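PDB 2ZAY: response regulator receiver protein from Desulfuromonas acetoxidans, which probably acts in two-component signalling, its receiver domain, the part crystallised here, being of the CheY-like kind that typically accepts a phosphoryl group. Local coordinates for residues 53-58 against 84-89. Sequence-based numbering, arbitrary orientation.
Sequences PHLIIT and PVIALS
Ile56 O accepts a hydrogen bond from Ile86 N at 2.8 Å and also meets Val85 CA at 3.2 Å in a CA-H...O contact, so two successive residues of 84-89 grip one carbonyl. The pattern then alternates in parallel register: Pro84 O receives Ile56 N, Ile86 O receives Thr58 N at 3.0 Å, and Thr58 O receives Leu88 N, whose approach is tilted 28° from the carbonyl plane. Proline has no N-H to offer His54 O, so the bonding stops at this end; its CD lies there instead, 3.3 Å from His54 O, which is hydrogen-bonded to Tyr130 OH. Leu55 CG, anti to its backbone N (chi1 -177°), is set against Pro84 CG, the two side chains crossing at about a right angle. Both Leu55 methyls come near Ile86 CD1. Farther along that face, Ile57 CG2 faces the forked end of Leu88, 3.6 Å from CD2 and almost as near CD1. Helix 115-129 covers Leu55 with Val125 and Leu126 and Ile57 with Ile122, so aliphatic side chains suit this buried face. On the opposite face Thr58 CG2 rests 3.9 Å from Val85 CG1, and the small Ala87 lies beside Phe105. Joined through helix 67-75 as a parallel beta-alpha-beta unit, the segments pair the middle strand, 55-59, of the five-stranded sheet with its neighbour 85-89, in the 2-1-3-4-5 strand order characteristic of the CheY-like receiver fold.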
ATOM      1  N   PRO A  53      -9.422  -3.579   4.279  1.00 19.35           N
ATOM      2  CA  PRO A  53      -8.798  -4.036   3.033  1.00 18.35           C
ATOM      3  C   PRO A  53      -7.982  -5.305   3.294  1.00 19.62           C
ATOM      4  O   PRO A  53      -7.495  -5.504   4.408  1.00 18.35           O
ATOM      5  CB  PRO A  53      -7.909  -2.858   2.642  1.00 19.83           C
ATOM      6  CG  PRO A  53      -7.530  -2.266   3.988  1.00 19.54           C
ATOM      7  CD  PRO A  53      -8.860  -2.286   4.710  1.00 17.78           C
ATOM      8  N   HIS A  54      -7.838  -6.156   2.281  1.00 18.23           N
ATOM      9  CA  HIS A  54      -7.053  -7.381   2.441  1.00 20.07           C
ATOM     10  C   HIS A  54      -5.568  -7.046   2.401  1.00 19.79           C
ATOM     11  O   HIS A  54      -4.732  -7.772   2.940  1.00 20.85           O
ATOM     12  CB  HIS A  54      -7.355  -8.386   1.325  1.00 21.04           C
ATOM     13  CG  HIS A  54      -8.735  -8.959   1.377  1.00 22.77           C
ATOM     14  ND1 HIS A  54      -9.795  -8.410   0.688  1.00 21.52           N
ATOM     15  CD2 HIS A  54      -9.231 -10.032   2.039  1.00 24.78           C
ATOM     16  CE1 HIS A  54     -10.885  -9.120   0.922  1.00 24.91           C
ATOM     17  NE2 HIS A  54     -10.570 -10.111   1.739  1.00 23.86           N
ATOM     18  N   LEU A  55      -5.244  -5.941   1.740  1.00 19.71           N
ATOM     19  CA  LEU A  55      -3.858  -5.512   1.622  1.00 19.64           C
ATOM     20  C   LEU A  55      -3.822  -4.004   1.424  1.00 19.14           C
ATOM     21  O   LEU A  55      -4.730  -3.429   0.829  1.00 19.79           O
ATOM     22  CB  LEU A  55      -3.184  -6.237   0.451  1.00 21.50           C
ATOM     23  CG  LEU A  55      -1.695  -5.940   0.259  1.00 22.27           C
ATOM     24  CD1 LEU A  55      -0.999  -7.149  -0.349  1.00 28.54           C
ATOM     25  CD2 LEU A  55      -1.542  -4.723  -0.622  1.00 26.17           C
ATOM     26  N   ILE A  56      -2.766  -3.370   1.921  1.00 17.78           N
ATOM     27  CA  ILE A  56      -2.636  -1.923   1.821  1.00 18.28           C
ATOM     28  C   ILE A  56      -1.361  -1.556   1.093  1.00 19.17           C
ATOM     29  O   ILE A  56      -0.309  -2.163   1.310  1.00 19.34           O
ATOM     30  CB  ILE A  56      -2.633  -1.285   3.237  1.00 17.77           C
ATOM     31  CG1 ILE A  56      -3.979  -1.564   3.920  1.00 17.02           C
ATOM     32  CG2 ILE A  56      -2.356   0.217   3.148  1.00 16.05           C
ATOM     33  CD1 ILE A  56      -4.013  -1.208   5.388  1.00 19.99           C
ATOM     34  N   ILE A  57      -1.462  -0.578   0.201  1.00 18.64           N
ATOM     35  CA  ILE A  57      -0.304  -0.115  -0.556  1.00 19.61           C
ATOM     36  C   ILE A  57      -0.181   1.369  -0.225  1.00 20.35           C
ATOM     37  O   ILE A  57      -1.122   2.134  -0.436  1.00 20.41           O
ATOM     38  CB  ILE A  57      -0.532  -0.257  -2.072  1.00 19.98           C
ATOM     39  CG1 ILE A  57      -0.752  -1.724  -2.440  1.00 23.27           C
ATOM     40  CG2 ILE A  57       0.654   0.319  -2.829  1.00 21.96           C
ATOM     41  CD1 ILE A  57      -1.203  -1.924  -3.891  1.00 22.22           C
ATOM     42  N   THR A  58       0.964   1.785   0.297  1.00 18.89           N
ATOM     43  CA  THR A  58       1.118   3.191   0.637  1.00 20.77           C
ATOM     44  C   THR A  58       2.411   3.802   0.139  1.00 22.47           C
ATOM     45  O   THR A  58       3.440   3.133   0.053  1.00 22.83           O
ATOM     46  CB  THR A  58       1.062   3.415   2.165  1.00 21.83           C
ATOM     47  OG1 THR A  58       1.192   4.814   2.437  1.00 21.14           O
ATOM     48  CG2 THR A  58       2.201   2.669   2.873  1.00 20.28           C
ATOM     49  N   PRO A  84      -1.396  -6.939   5.564  1.00 19.80           N
ATOM     50  CA  PRO A  84      -0.081  -6.693   4.957  1.00 19.43           C
ATOM     51  C   PRO A  84       0.004  -5.322   4.298  1.00 19.32           C
ATOM     52  O   PRO A  84      -0.976  -4.830   3.738  1.00 19.61           O
ATOM     53  CB  PRO A  84       0.062  -7.838   3.953  1.00 20.09           C
ATOM     54  CG  PRO A  84      -1.368  -8.128   3.554  1.00 19.09           C
ATOM     55  CD  PRO A  84      -2.094  -8.049   4.887  1.00 20.15           C
ATOM     56  N   VAL A  85       1.181  -4.710   4.371  1.00 18.24           N
ATOM     57  CA  VAL A  85       1.376  -3.381   3.788  1.00 18.05           C
ATOM     58  C   VAL A  85       2.565  -3.369   2.835  1.00 18.04           C
ATOM     59  O   VAL A  85       3.669  -3.793   3.193  1.00 18.43           O
ATOM     60  CB  VAL A  85       1.606  -2.311   4.896  1.00 16.74           C
ATOM     61  CG1 VAL A  85       1.620  -0.906   4.273  1.00 18.79           C
ATOM     62  CG2 VAL A  85       0.501  -2.404   5.956  1.00 17.92           C
ATOM     63  N   ILE A  86       2.329  -2.895   1.615  1.00 17.36           N
ATOM     64  CA  ILE A  86       3.377  -2.794   0.600  1.00 17.14           C
ATOM     65  C   ILE A  86       3.760  -1.325   0.484  1.00 18.76           C
ATOM     66  O   ILE A  86       2.884  -0.460   0.437  1.00 19.96           O
ATOM     67  CB  ILE A  86       2.880  -3.255  -0.797  1.00 17.24           C
ATOM     68  CG1 ILE A  86       2.669  -4.774  -0.816  1.00 16.34           C
ATOM     69  CG2 ILE A  86       3.901  -2.844  -1.879  1.00 16.69           C
ATOM     70  CD1 ILE A  86       2.162  -5.280  -2.153  1.00 18.47           C
ATOM     71  N   ALA A  87       5.058  -1.036   0.456  1.00 18.95           N
ATOM     72  CA  ALA A  87       5.507   0.341   0.315  1.00 20.23           C
ATOM     73  C   ALA A  87       5.851   0.652  -1.133  1.00 20.10           C
ATOM     74  O   ALA A  87       6.445  -0.167  -1.833  1.00 20.46           O
ATOM     75  CB  ALA A  87       6.729   0.604   1.201  1.00 19.10           C
ATOM     76  N   LEU A  88       5.466   1.846  -1.566  1.00 21.71           N
ATOM     77  CA  LEU A  88       5.736   2.333  -2.909  1.00 23.64           C
ATOM     78  C   LEU A  88       6.611   3.566  -2.699  1.00 23.64           C
ATOM     79  O   LEU A  88       6.253   4.457  -1.939  1.00 24.04           O
ATOM     80  CB  LEU A  88       4.427   2.725  -3.594  1.00 26.06           C
ATOM     81  CG  LEU A  88       3.939   1.880  -4.772  1.00 30.17           C
ATOM     82  CD1 LEU A  88       4.015   0.398  -4.453  1.00 28.58           C
ATOM     83  CD2 LEU A  88       2.516   2.307  -5.120  1.00 32.10           C
ATOM     84  N   SER A  89       7.765   3.628  -3.350  1.00 25.40           N
ATOM     85  CA  SER A  89       8.612   4.789  -3.140  1.00 25.58           C
ATOM     86  C   SER A  89       9.260   5.327  -4.394  1.00 26.67           C
ATOM     87  O   SER A  89       9.743   4.571  -5.240  1.00 23.54           O
ATOM     88  CB  SER A  89       9.697   4.475  -2.109  1.00 27.17           C
ATOM     89  OG  SER A  89      10.571   5.581  -1.958  1.00 26.74           O
TER